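Long-range contact in G/U mismatch-specific DNA glycosylase (Deinococcus radiodurans, PDB 2C2Q), which belongs to the uracil-DNA glycosylase superfamily as a mismatch-specific DNA glycosylase with an alpha/beta fold: residues A150-P162 / P172-R184. The protein carries 1 engineered substitution. Sequence-based numbering, arbitrary orientation.
Sequences AETELWVLPSTSP and PWQALGDRVRELR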
loop_
_atom_site.group_PDB
_atom_site.type_symbol
_atom_site.label_atom_id
_atom_site.label_comp_id
_atom_site.label_asym_id
_atom_site.label_seq_id
_atom_site.Cartn_x
_atom_site.Cartn_y
_atom_site.Cartn_z
ATOM N N ALA A 150 -6.023 -17.063 -1.323
ATOM C CA ALA A 150 -7.072 -17.043 -0.314
ATOM C C ALA A 150 -6.494 -16.605 1.014
ATOM O O ALA A 150 -7.225 -16.141 1.916
ATOM C CB ALA A 150 -7.643 -18.448 -0.134
ATOM N N GLU A 151 -5.180 -16.782 1.157
ATOM C CA GLU A 151 -4.576 -16.472 2.460
ATOM C C GLU A 151 -4.089 -15.037 2.399
ATOM O O GLU A 151 -3.495 -14.536 3.390
ATOM C CB GLU A 151 -3.484 -17.475 2.840
ATOM C CG GLU A 151 -4.103 -18.781 3.387
ATOM C CD GLU A 151 -3.149 -19.965 3.400
ATOM O OE1 GLU A 151 -2.333 -20.088 2.445
ATOM O OE2 GLU A 151 -3.248 -20.786 4.382
ATOM N N THR A 152 -4.413 -14.393 1.277
ATOM C CA THR A 152 -4.126 -12.920 1.048
ATOM C C THR A 152 -5.428 -12.106 1.166
ATOM O O THR A 152 -6.203 -12.049 0.256
ATOM C CB THR A 152 -3.513 -12.628 -0.366
ATOM O OG1 THR A 152 -2.233 -13.273 -0.500
ATOM C CG2 THR A 152 -3.190 -11.079 -0.516
ATOM N N GLU A 153 -5.626 -11.523 2.321
ATOM C CA GLU A 153 -6.788 -10.665 2.598
ATOM C C GLU A 153 -6.575 -9.311 1.930
ATOM O O GLU A 153 -5.438 -8.876 1.729
ATOM C CB GLU A 153 -6.816 -10.345 4.077
ATOM C CG GLU A 153 -7.119 -11.412 5.087
ATOM C CD GLU A 153 -6.923 -10.835 6.500
ATOM O OE1 GLU A 153 -6.176 -11.437 7.252
ATOM O OE2 GLU A 153 -7.519 -9.750 6.893
ATOM N N LEU A 154 -7.675 -8.605 1.657
ATOM C CA LEU A 154 -7.586 -7.345 0.878
ATOM C C LEU A 154 -8.303 -6.274 1.691
ATOM O O LEU A 154 -9.399 -6.500 2.236
ATOM C CB LEU A 154 -8.249 -7.566 -0.456
ATOM C CG LEU A 154 -8.054 -6.749 -1.738
ATOM C CD1 LEU A 154 -8.635 -7.611 -2.816
ATOM C CD2 LEU A 154 -8.740 -5.374 -1.688
ATOM N N TRP A 155 -7.694 -5.095 1.798
ATOM C CA TRP A 155 -8.202 -4.066 2.696
ATOM C C TRP A 155 -8.174 -2.782 1.904
ATOM O O TRP A 155 -7.365 -2.624 0.964
ATOM C CB TRP A 155 -7.286 -3.894 3.931
ATOM C CG TRP A 155 -7.509 -4.933 5.060
ATOM C CD1 TRP A 155 -7.408 -6.296 4.970
ATOM C CD2 TRP A 155 -7.856 -4.653 6.422
ATOM N NE1 TRP A 155 -7.638 -6.887 6.196
ATOM C CE2 TRP A 155 -7.940 -5.906 7.106
ATOM C CE3 TRP A 155 -8.120 -3.473 7.141
ATOM C CZ2 TRP A 155 -8.274 -6.001 8.477
ATOM C CZ3 TRP A 155 -8.442 -3.569 8.511
ATOM C CH2 TRP A 155 -8.548 -4.843 9.151
ATOM N N VAL A 156 -9.053 -1.857 2.303
ATOM C CA VAL A 156 -9.108 -0.535 1.655
ATOM C C VAL A 156 -9.059 0.483 2.765
ATOM O O VAL A 156 -9.754 0.334 3.790
ATOM C CB VAL A 156 -10.353 -0.377 0.755
ATOM C CG1 VAL A 156 -10.474 1.064 0.214
ATOM C CG2 VAL A 156 -10.326 -1.360 -0.453
ATOM N N LEU A 157 -8.170 1.480 2.635
ATOM C CA LEU A 157 -7.929 2.377 3.744
ATOM C C LEU A 157 -8.188 3.808 3.341
ATOM O O LEU A 157 -8.056 4.117 2.177
ATOM C CB LEU A 157 -6.496 2.273 4.288
ATOM C CG LEU A 157 -6.054 0.841 4.672
ATOM C CD1 LEU A 157 -4.478 0.835 4.876
ATOM C CD2 LEU A 157 -6.714 0.381 5.911
ATOM N N PRO A 158 -8.589 4.666 4.301
ATOM C CA PRO A 158 -8.781 6.108 4.008
ATOM C C PRO A 158 -7.449 6.716 3.629
ATOM O O PRO A 158 -6.457 6.509 4.326
ATOM C CB PRO A 158 -9.291 6.686 5.348
ATOM C CG PRO A 158 -9.941 5.487 6.065
ATOM C CD PRO A 158 -8.919 4.354 5.711
ATOM N N SER A 159 -7.437 7.461 2.521
ATOM C CA SER A 159 -6.184 8.162 2.094
ATOM C C SER A 159 -5.559 9.043 3.198
ATOM O O SER A 159 -6.272 9.770 3.919
ATOM C CB SER A 159 -6.434 8.934 0.794
ATOM O OG SER A 159 -5.329 9.726 0.502
ATOM N N THR A 160 -4.233 8.966 3.346
ATOM C CA THR A 160 -3.477 9.799 4.254
ATOM C C THR A 160 -3.010 11.080 3.554
ATOM O O THR A 160 -2.253 11.842 4.123
ATOM C CB THR A 160 -2.284 9.035 4.832
ATOM O OG1 THR A 160 -1.501 8.520 3.731
ATOM C CG2 THR A 160 -2.757 7.798 5.647
ATOM N N SER A 161 -3.430 11.281 2.300
ATOM C CA SER A 161 -3.015 12.453 1.558
ATOM C C SER A 161 -3.657 13.723 2.148
ATOM O O SER A 161 -4.754 13.626 2.722
ATOM C CB SER A 161 -3.315 12.210 0.091
ATOM O OG SER A 161 -4.199 13.204 -0.351
ATOM N N PRO A 162 -2.961 14.869 2.071
ATOM C CA PRO A 162 -3.411 16.099 2.747
ATOM C C PRO A 162 -4.805 16.521 2.303
ATOM O O PRO A 162 -5.600 16.942 3.160
ATOM C CB PRO A 162 -2.331 17.135 2.381
ATOM C CG PRO A 162 -1.156 16.357 1.989
ATOM C CD PRO A 162 -1.665 15.060 1.386
ATOM N N PRO A 172 -10.040 2.251 10.295
ATOM C CA PRO A 172 -9.594 1.172 9.382
ATOM C C PRO A 172 -8.097 0.841 9.519
ATOM O O PRO A 172 -7.733 -0.373 9.477
ATOM C CB PRO A 172 -9.956 1.724 7.989
ATOM C CG PRO A 172 -11.097 2.733 8.291
ATOM C CD PRO A 172 -10.623 3.379 9.519
ATOM N N TRP A 173 -7.276 1.871 9.735
ATOM C CA TRP A 173 -5.830 1.754 9.941
ATOM C C TRP A 173 -5.506 1.072 11.309
ATOM O O TRP A 173 -4.566 0.309 11.452
ATOM C CB TRP A 173 -5.150 3.148 9.901
ATOM C CG TRP A 173 -5.126 3.759 8.557
ATOM C CD1 TRP A 173 -6.091 4.540 7.960
ATOM C CD2 TRP A 173 -4.057 3.636 7.597
ATOM N NE1 TRP A 173 -5.704 4.898 6.679
ATOM C CE2 TRP A 173 -4.445 4.392 6.437
ATOM C CE3 TRP A 173 -2.794 2.996 7.611
ATOM C CZ2 TRP A 173 -3.648 4.467 5.270
ATOM C CZ3 TRP A 173 -1.975 3.088 6.425
ATOM C CH2 TRP A 173 -2.410 3.831 5.297
ATOM N N GLN A 174 -6.251 1.425 12.361
ATOM C CA GLN A 174 -5.995 0.792 13.623
ATOM C C GLN A 174 -6.431 -0.679 13.584
ATOM O O GLN A 174 -5.749 -1.542 14.177
ATOM C CB GLN A 174 -6.774 1.507 14.737
ATOM C CG GLN A 174 -6.476 0.911 16.072
ATOM C CD GLN A 174 -5.085 1.152 16.561
ATOM O OE1 GLN A 174 -4.615 2.294 16.651
ATOM N NE2 GLN A 174 -4.401 0.068 16.903
ATOM N N ALA A 175 -7.544 -0.968 12.911
ATOM C CA ALA A 175 -8.038 -2.353 12.777
ATOM C C ALA A 175 -7.002 -3.203 12.010
ATOM O O ALA A 175 -6.827 -4.423 12.243
ATOM C CB ALA A 175 -9.365 -2.379 12.050
ATOM N N LEU A 176 -6.377 -2.550 11.043
ATOM C CA LEU A 176 -5.346 -3.209 10.259
ATOM C C LEU A 176 -4.169 -3.499 11.141
ATOM O O LEU A 176 -3.646 -4.650 11.124
ATOM C CB LEU A 176 -4.954 -2.331 9.041
ATOM C CG LEU A 176 -3.879 -2.974 8.174
ATOM C CD1 LEU A 176 -4.276 -4.331 7.636
ATOM C CD2 LEU A 176 -3.528 -1.999 7.035
ATOM N N GLY A 177 -3.742 -2.496 11.909
ATOM C CA GLY A 177 -2.645 -2.613 12.887
ATOM C C GLY A 177 -2.881 -3.812 13.831
ATOM O O GLY A 177 -1.961 -4.589 14.134
ATOM N N ASP A 178 -4.108 -3.935 14.282
ATOM C CA ASP A 178 -4.502 -4.979 15.240
ATOM C C ASP A 178 -4.431 -6.326 14.565
ATOM O O ASP A 178 -3.965 -7.306 15.180
ATOM C CB ASP A 178 -5.959 -4.752 15.590
ATOM C CG ASP A 178 -6.144 -3.603 16.553
ATOM O OD1 ASP A 178 -5.137 -3.051 17.121
ATOM O OD2 ASP A 178 -7.289 -3.221 16.796
ATOM N N ARG A 179 -4.942 -6.370 13.336
ATOM C CA ARG A 179 -4.915 -7.576 12.483
ATOM C C ARG A 179 -3.494 -8.082 12.176
ATOM O O ARG A 179 -3.246 -9.304 12.194
ATOM C CB ARG A 179 -5.667 -7.358 11.183
ATOM C CG ARG A 179 -5.694 -8.616 10.290
ATOM C CD ARG A 179 -6.414 -9.810 10.948
ATOM N NE ARG A 179 -6.448 -10.952 10.065
ATOM C CZ ARG A 179 -6.306 -12.217 10.482
ATOM N NH1 ARG A 179 -6.154 -12.487 11.779
ATOM N NH2 ARG A 179 -6.325 -13.198 9.592
ATOM N N VAL A 180 -2.575 -7.151 11.913
ATOM C CA VAL A 180 -1.167 -7.489 11.714
ATOM C C VAL A 180 -0.550 -8.031 13.022
ATOM O O VAL A 180 0.144 -9.074 13.015
ATOM C CB VAL A 180 -0.365 -6.274 11.134
ATOM C CG1 VAL A 180 1.151 -6.485 11.256
ATOM C CG2 VAL A 180 -0.788 -6.044 9.717
ATOM N N ARG A 181 -0.804 -7.328 14.134
ATOM C CA ARG A 181 -0.410 -7.808 15.469
ATOM C C ARG A 181 -0.923 -9.236 15.731
ATOM O O ARG A 181 -0.195 -10.097 16.210
ATOM C CB ARG A 181 -1.029 -6.849 16.486
ATOM C CG ARG A 181 -0.493 -6.868 17.898
ATOM C CD ARG A 181 -0.776 -5.492 18.609
ATOM N NE ARG A 181 -0.201 -4.386 17.822
ATOM C CZ ARG A 181 -0.879 -3.399 17.185
ATOM N NH1 ARG A 181 -2.218 -3.281 17.235
ATOM N NH2 ARG A 181 -0.193 -2.498 16.484
ATOM N N GLU A 182 -2.185 -9.464 15.406
ATOM C CA GLU A 182 -2.858 -10.754 15.601
ATOM C C GLU A 182 -2.226 -11.862 14.740
ATOM O O GLU A 182 -2.084 -13.011 15.166
ATOM C CB GLU A 182 -4.297 -10.562 15.178
ATOM C CG GLU A 182 -5.185 -11.782 15.171
ATOM C CD GLU A 182 -6.640 -11.439 14.876
ATOM O OE1 GLU A 182 -7.518 -11.778 15.715
ATOM O OE2 GLU A 182 -6.949 -10.853 13.818
ATOM N N LEU A 183 -1.878 -11.525 13.506
ATOM C CA LEU A 183 -1.231 -12.512 12.633
ATOM C C LEU A 183 0.176 -12.830 13.116
ATOM O O LEU A 183 0.544 -14.002 13.201
ATOM C CB LEU A 183 -1.195 -12.009 11.187
ATOM C CG LEU A 183 -2.482 -12.195 10.408
ATOM C CD1 LEU A 183 -2.452 -11.319 9.137
ATOM C CD2 LEU A 183 -2.765 -13.688 10.078
ATOM N N ARG A 184 0.971 -11.802 13.391
ATOM C CA ARG A 184 2.357 -11.967 13.804
ATOM C C ARG A 184 2.394 -12.656 15.178
ATOM O O ARG A 184 3.358 -13.333 15.508
ATOM C CB ARG A 184 3.111 -10.618 13.785
ATOM C CG ARG A 184 3.217 -10.012 12.367
ATOM C CD ARG A 184 4.040 -8.735 12.268
ATOM N NE ARG A 184 5.470 -8.953 12.461
ATOM C CZ ARG A 184 6.282 -9.586 11.597
ATOM N NH1 ARG A 184 5.817 -10.131 10.449
ATOM N NH2 ARG A 184 7.575 -9.686 11.899
#
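Strand 153-156 runs nearly antiparallel to helix 172-184, at 155°, their axes 9.8 Å apart at closest; E153 and W155 of the strand and L157 just beyond it bridge the gap. The W155 ring lies between strand and helix, with L176 CD1 over one face, 4.0 Å from the centroid of its six-membered ring, while its CZ3 and CH2 end slots against A175 CB and the helix backbone. Its NE1 donates almost straight (176°) to E153 OE2, which helps to fix the turn of the indole. The other oxygen, E153 OE1, accepts hydrogen bonds from both NE and NH2 of R179, each at 2.9 Å, in a side-on salt bridge. R179 reaches it by bending at chi2 (62°), and its NH1 pairs with E182. Further along, L157 CD1 sits squarely over the six-membered ring of W173, 3.5 Å from the centroid. W173 NE1 donates to P158 O at 2.9 Å, on a lone pair in the carbonyl plane, and P158 packs on P172. L30 of strand 28-32, two places across the sheet, also touches L157 and W173. This is helix-on-sheet packing of an alpha/beta fold, the last helix covering one face of the UDG-like central sheet.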